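Local coordinates for protein putative (Helicobacter pylori, PDB 4O8S) that probably acts as a nucleotidyltransferase, belonging to the superfamily that includes the AbiEii toxins of type IV toxin-antitoxin systems, at residues R144-D149 / L187-L192; K181-Y186 / D201-A206. All blocks are in the same frame, centred on the assembly; numbering follows the deposited sequence.

Contact 1 (R144-D149 / L187-L192); sequences RTKARD and LVDVKL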
loop_
_atom_site.group_PDB
_atom_site.type_symbol
_atom_site.label_atom_id
_atom_site.label_comp_id
_atom_site.label_asym_id
_atom_site.label_seq_id
_atom_site.Cartn_x
_atom_site.Cartn_y
_atom_site.Cartn_z
ATOM N N ARG A 144 -11.117 -8.015 -5.291
ATOM C CA ARG A 144 -11.332 -6.949 -6.258
ATOM C C ARG A 144 -10.461 -7.208 -7.480
ATOM O O ARG A 144 -9.689 -8.176 -7.515
ATOM C CB ARG A 144 -10.987 -5.592 -5.652
ATOM C CG ARG A 144 -9.568 -5.521 -5.109
ATOM C CD ARG A 144 -9.141 -4.083 -4.847
ATOM N NE ARG A 144 -7.746 -4.012 -4.413
ATOM C CZ ARG A 144 -7.328 -3.361 -3.330
ATOM N NH1 ARG A 144 -8.200 -2.711 -2.562
ATOM N NH2 ARG A 144 -6.036 -3.355 -3.015
ATOM N N THR A 145 -10.589 -6.337 -8.476
ATOM C CA THR A 145 -9.865 -6.495 -9.727
ATOM C C THR A 145 -9.242 -5.157 -10.095
ATOM O O THR A 145 -9.823 -4.361 -10.843
ATOM C CB THR A 145 -10.796 -6.999 -10.846
ATOM O OG1 THR A 145 -11.342 -8.276 -10.471
ATOM C CG2 THR A 145 -10.029 -7.142 -12.164
ATOM N N LYS A 146 -8.059 -4.902 -9.537
ATOM C CA LYS A 146 -7.364 -3.635 -9.749
ATOM C C LYS A 146 -5.908 -3.930 -10.077
ATOM O O LYS A 146 -5.214 -4.625 -9.321
ATOM C CB LYS A 146 -7.476 -2.742 -8.509
ATOM C CG LYS A 146 -8.881 -2.154 -8.278
ATOM C CD LYS A 146 -9.315 -1.249 -9.441
ATOM C CE LYS A 146 -10.684 -0.625 -9.194
ATOM N NZ LYS A 146 -11.027 0.337 -10.289
ATOM N N ALA A 147 -5.452 -3.408 -11.207
ATOM C CA ALA A 147 -4.137 -3.757 -11.716
ATOM C C ALA A 147 -3.006 -3.372 -10.749
ATOM O O ALA A 147 -1.921 -3.971 -10.777
ATOM C CB ALA A 147 -3.929 -3.127 -13.066
ATOM N N ARG A 148 -3.263 -2.373 -9.907
ATOM C CA ARG A 148 -2.296 -1.960 -8.890
ATOM C C ARG A 148 -1.885 -3.114 -8.001
ATOM O O ARG A 148 -0.744 -3.155 -7.537
ATOM C CB ARG A 148 -2.874 -0.844 -8.028
ATOM C CG ARG A 148 -2.968 0.472 -8.757
ATOM C CD ARG A 148 -3.909 1.456 -8.054
ATOM N NE ARG A 148 -4.240 2.559 -8.956
ATOM C CZ ARG A 148 -4.854 3.687 -8.590
ATOM N NH1 ARG A 148 -5.206 3.895 -7.320
ATOM N NH2 ARG A 148 -5.108 4.613 -9.505
ATOM N N ASP A 149 -2.805 -4.045 -7.752
ATOM C CA ASP A 149 -2.484 -5.189 -6.915
ATOM C C ASP A 149 -1.385 -6.029 -7.574
ATOM O O ASP A 149 -0.476 -6.541 -6.905
ATOM C CB ASP A 149 -3.730 -6.038 -6.671
ATOM C CG ASP A 149 -4.778 -5.308 -5.838
ATOM O OD1 ASP A 149 -4.402 -4.346 -5.129
ATOM O OD2 ASP A 149 -5.974 -5.695 -5.898
ATOM N N LEU A 187 -6.045 -6.150 -18.166
ATOM C CA LEU A 187 -5.687 -5.293 -19.303
ATOM C C LEU A 187 -6.515 -4.015 -19.424
ATOM O O LEU A 187 -5.962 -2.933 -19.677
ATOM C CB LEU A 187 -5.687 -6.068 -20.628
ATOM C CG LEU A 187 -5.044 -5.255 -21.761
ATOM C CD1 LEU A 187 -3.681 -4.761 -21.340
ATOM C CD2 LEU A 187 -4.923 -6.059 -23.045
ATOM N N VAL A 188 -7.826 -4.131 -19.225
ATOM C CA VAL A 188 -8.692 -2.950 -19.295
ATOM C C VAL A 188 -8.343 -1.950 -18.192
ATOM O O VAL A 188 -8.180 -0.749 -18.451
ATOM C CB VAL A 188 -10.195 -3.318 -19.198
ATOM C CG1 VAL A 188 -11.048 -2.057 -18.961
ATOM C CG2 VAL A 188 -10.645 -4.062 -20.459
ATOM N N ASP A 189 -8.223 -2.452 -16.967
ATOM C CA ASP A 189 -7.932 -1.588 -15.836
ATOM C C ASP A 189 -6.579 -0.893 -16.012
ATOM O O ASP A 189 -6.476 0.309 -15.779
ATOM C CB ASP A 189 -7.977 -2.368 -14.524
ATOM C CG ASP A 189 -8.064 -1.455 -13.310
ATOM O OD1 ASP A 189 -8.922 -0.529 -13.328
ATOM O OD2 ASP A 189 -7.269 -1.650 -12.352
ATOM N N VAL A 190 -5.557 -1.626 -16.460
ATOM C CA VAL A 190 -4.250 -1.004 -16.720
ATOM C C VAL A 190 -4.346 0.198 -17.658
ATOM O O VAL A 190 -3.849 1.282 -17.340
ATOM C CB VAL A 190 -3.230 -1.983 -17.339
ATOM C CG1 VAL A 190 -2.004 -1.218 -17.814
ATOM C CG2 VAL A 190 -2.820 -3.050 -16.345
ATOM N N LYS A 191 -4.980 0.013 -18.818
ATOM C CA LYS A 191 -5.036 1.081 -19.816
ATOM C C LYS A 191 -5.799 2.311 -19.320
ATOM O O LYS A 191 -5.520 3.441 -19.735
ATOM C CB LYS A 191 -5.650 0.558 -21.119
ATOM C CG LYS A 191 -4.911 -0.654 -21.690
ATOM C CD LYS A 191 -3.467 -0.314 -22.045
ATOM C CE LYS A 191 -2.682 -1.569 -22.440
ATOM N NZ LYS A 191 -1.187 -1.381 -22.423
ATOM N N LEU A 192 -6.750 2.079 -18.423
ATOM C CA LEU A 192 -7.564 3.150 -17.862
ATOM C C LEU A 192 -6.934 3.791 -16.622
ATOM O O LEU A 192 -7.281 4.913 -16.262
ATOM C CB LEU A 192 -8.962 2.619 -17.524
ATOM C CG LEU A 192 -9.836 2.237 -18.724
ATOM C CD1 LEU A 192 -11.140 1.601 -18.259
ATOM C CD2 LEU A 192 -10.102 3.465 -19.577
#
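The carboxylate of Asp-189, sent out from helix 179-192, grips the chain where it turns into helix 147-159. Its CG stands anti to the backbone N (chi1 -164°), so the short side chain reaches straight across, and OD2 accepts from Ala-147 N at 2.8 Å. The bond is nearly linear, with 168° at the hydrogen, and uses the anti lone pair of OD2, away from OD1. The N-H lies where the chain enters helix 147-159, and that helix end may favour the charged form of the acid.

Lys-146 starts out away from helix 179-192, but its chain bends at chi2 and comes back, crossing Asp-189 at about a right angle. CD lies 3.6 Å from OD2, while OD1 faces the ammonium, with NZ as its long salt-bridge partner at 3.8 Å. A long, flexible lysine suits this exposed flank, where its methylenes pack on the carboxylate and its charge faces the acid.

Next to the polar pair, the CB of Ala-147 presses on Val-190 CG2 at 3.5 Å, tighter than usual for two carbons. A methyl is small enough to let the two backbones close in, with CA atoms of Ala-147 and Val-190 5.7 Å apart.

Within 144-149, Arg-144 holds Asp-149 side-on and almost in the guanidinium plane: NE meets OD2 at 2.9 Å and NH2 meets OD1 at 2.8 Å, both through syn lone pairs. Asp-149 OD1 also pairs with Lys-133 of helix 126-139, so this buried acid is well compensated. The arrangement is a side-chain-to-backbone clasp between helix 179-192 and the N-terminal end of helix 147-159, in the helical part that follows the mixed sheet of this nucleotidyltransferase-superfamily protein.

Contact 2 (K181-Y186 / D201-A206); sequences KLVSDY and DLEETA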
loop_
_atom_site.group_PDB
_atom_site.type_symbol
_atom_site.label_atom_id
_atom_site.label_comp_id
_atom_site.label_asym_id
_atom_site.label_seq_id
_atom_site.Cartn_x
_atom_site.Cartn_y
_atom_site.Cartn_z
ATOM N N LYS A 181 -4.344 -15.419 -17.790
ATOM C CA LYS A 181 -5.544 -15.029 -17.052
ATOM C C LYS A 181 -5.362 -13.649 -16.416
ATOM O O LYS A 181 -6.279 -12.816 -16.422
ATOM C CB LYS A 181 -5.862 -16.071 -15.973
ATOM C CG LYS A 181 -7.121 -15.795 -15.159
ATOM C CD LYS A 181 -7.202 -16.733 -13.948
ATOM C CE LYS A 181 -8.394 -16.401 -13.058
ATOM N NZ LYS A 181 -8.449 -14.947 -12.735
ATOM N N LEU A 182 -4.171 -13.410 -15.872
ATOM C CA LEU A 182 -3.861 -12.116 -15.268
ATOM C C LEU A 182 -3.959 -11.004 -16.310
ATOM O O LEU A 182 -4.513 -9.938 -16.046
ATOM C CB LEU A 182 -2.455 -12.130 -14.666
ATOM C CG LEU A 182 -2.194 -12.993 -13.432
ATOM C CD1 LEU A 182 -0.714 -12.945 -13.076
ATOM C CD2 LEU A 182 -3.055 -12.543 -12.254
ATOM N N VAL A 183 -3.421 -11.255 -17.502
ATOM C CA VAL A 183 -3.493 -10.260 -18.561
ATOM C C VAL A 183 -4.957 -9.991 -18.906
ATOM O O VAL A 183 -5.398 -8.832 -18.929
ATOM C CB VAL A 183 -2.693 -10.704 -19.800
ATOM C CG1 VAL A 183 -2.797 -9.670 -20.898
ATOM C CG2 VAL A 183 -1.243 -10.899 -19.418
ATOM N N SER A 184 -5.712 -11.067 -19.122
ATOM C CA SER A 184 -7.144 -10.958 -19.393
ATOM C C SER A 184 -7.869 -10.197 -18.288
ATOM O O SER A 184 -8.665 -9.290 -18.561
ATOM C CB SER A 184 -7.762 -12.351 -19.572
ATOM O OG SER A 184 -9.145 -12.323 -19.258
ATOM N N ASP A 185 -7.582 -10.543 -17.037
ATOM C CA ASP A 185 -8.240 -9.872 -15.917
ATOM C C ASP A 185 -7.913 -8.378 -15.787
ATOM O O ASP A 185 -8.770 -7.586 -15.394
ATOM C CB ASP A 185 -7.931 -10.584 -14.604
ATOM C CG ASP A 185 -8.565 -11.953 -14.525
ATOM O OD1 ASP A 185 -9.388 -12.275 -15.411
ATOM O OD2 ASP A 185 -8.243 -12.703 -13.575
ATOM N N TYR A 186 -6.688 -7.984 -16.129
ATOM C CA TYR A 186 -6.236 -6.629 -15.781
ATOM C C TYR A 186 -6.048 -5.656 -16.927
ATOM O O TYR A 186 -5.889 -4.459 -16.688
ATOM C CB TYR A 186 -4.925 -6.699 -14.986
ATOM C CG TYR A 186 -5.077 -7.262 -13.595
ATOM C CD1 TYR A 186 -5.826 -6.593 -12.630
ATOM C CD2 TYR A 186 -4.442 -8.442 -13.232
ATOM C CE1 TYR A 186 -5.950 -7.100 -11.337
ATOM C CE2 TYR A 186 -4.565 -8.956 -11.941
ATOM C CZ TYR A 186 -5.321 -8.277 -11.005
ATOM O OH TYR A 186 -5.447 -8.782 -9.727
ATOM N N ASP A 201 4.225 -2.672 -18.193
ATOM C CA ASP A 201 4.086 -3.652 -19.265
ATOM C C ASP A 201 3.374 -4.824 -18.606
ATOM O O ASP A 201 4.008 -5.629 -17.902
ATOM C CB ASP A 201 5.464 -4.074 -19.799
ATOM C CG ASP A 201 5.381 -5.080 -20.952
ATOM O OD1 ASP A 201 4.495 -5.972 -20.948
ATOM O OD2 ASP A 201 6.233 -4.982 -21.867
ATOM N N LEU A 202 2.060 -4.902 -18.818
ATOM C CA LEU A 202 1.226 -5.884 -18.135
ATOM C C LEU A 202 1.654 -7.322 -18.429
ATOM O O LEU A 202 1.764 -8.147 -17.506
ATOM C CB LEU A 202 -0.251 -5.682 -18.483
ATOM C CG LEU A 202 -1.174 -6.780 -17.941
ATOM C CD1 LEU A 202 -1.003 -6.936 -16.450
ATOM C CD2 LEU A 202 -2.630 -6.488 -18.262
ATOM N N GLU A 203 1.894 -7.624 -19.704
ATOM C CA GLU A 203 2.327 -8.964 -20.097
ATOM C C GLU A 203 3.640 -9.367 -19.420
ATOM O O GLU A 203 3.738 -10.444 -18.838
ATOM C CB GLU A 203 2.468 -9.065 -21.625
ATOM C CG GLU A 203 1.257 -9.663 -22.356
ATOM C CD GLU A 203 1.193 -11.198 -22.268
ATOM O OE1 GLU A 203 1.992 -11.792 -21.501
ATOM O OE2 GLU A 203 0.338 -11.809 -22.964
ATOM N N GLU A 204 4.647 -8.501 -19.497
ATOM C CA GLU A 204 5.954 -8.798 -18.912
ATOM C C GLU A 204 5.822 -8.965 -17.399
ATOM O O GLU A 204 6.347 -9.926 -16.824
ATOM C CB GLU A 204 6.976 -7.702 -19.254
ATOM C CG GLU A 204 8.408 -7.988 -18.776
ATOM C CD GLU A 204 9.396 -6.869 -19.120
ATOM O OE1 GLU A 204 9.755 -6.727 -20.314
ATOM O OE2 GLU A 204 9.817 -6.135 -18.194
ATOM N N THR A 205 5.098 -8.046 -16.765
ATOM C CA THR A 205 4.873 -8.113 -15.319
ATOM C C THR A 205 4.205 -9.430 -14.926
ATOM O O THR A 205 4.616 -10.084 -13.965
ATOM C CB THR A 205 4.003 -6.935 -14.828
ATOM O OG1 THR A 205 4.726 -5.705 -14.987
ATOM C CG2 THR A 205 3.619 -7.125 -13.346
ATOM N N ALA A 206 3.186 -9.825 -15.681
ATOM C CA ALA A 206 2.445 -11.043 -15.376
ATOM C C ALA A 206 3.342 -12.279 -15.481
ATOM O O ALA A 206 3.331 -13.148 -14.597
ATOM C CB ALA A 206 1.260 -11.172 -16.307
#
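Leu-202 holds its CG anti to the backbone N (chi1 173°), and its second torsion extends CD2 straight on toward helix 179-192. Val-183 likewise has CG1 anti to its own N, which places CG2 on the other branch, beside that N. The two valine methyls therefore meet different partners: CG1 lies 4.1 Å from Leu-202 CD2, and CG2 lies 4.0 Å from Ala-206 CB.

Leu-202 CD2 settles over the backbone of the opposing helix, 3.7 Å from Val-183 O and 4.0 Å from Tyr-186 CB. The tyrosine's CB serves as the contact surface here, while its ring leads away to Leu-150 and Phe-175 on other helices. One turn further along helix 202-231, Ala-206 sets its CB against Leu-182 CB at 4.2 Å; the small residue suits a place where the axes of the two short segments come within 9.3 Å.

At the solvent-exposed margin, Glu-203 bends at chi2 and lays its carboxylate carbon CD 3.8 Å from Val-183 CG2, crossing the valine at about a right angle. Asp-201 is the N-cap of helix 202-231, its OD1 accepting from Glu-204 N at 2.9 Å from above the carboxylate plane. The directions of the two segments differ by 138°, so consecutive helices, linked by loop 193-201, pack obliquely and roughly antiparallel through aliphatic side chains, in the helical part of the protein.

In the fold
Helix 179-192 serves both contacts, meeting the start of helix 147-159 in contact 1 and that of helix 202-231 in contact 2, at centres about 9 Å apart. Contact 1 is only partly buried and rests on charge and a backbone N-H, beside a single alanine-valine touch; contact 2 is mostly buried and aliphatic, with polar groups left to its margin. Tyr-186 bridges them: its ring packs on Lys-146 and Ala-147, with CE1 3.3 Å from Lys-146 O. Leu-202 touches contact 1 as well, with CD2 3.4 Å from Leu-187 N. Helix 179-192 is thus packed against the beginnings of two others within the helical portion of the protein.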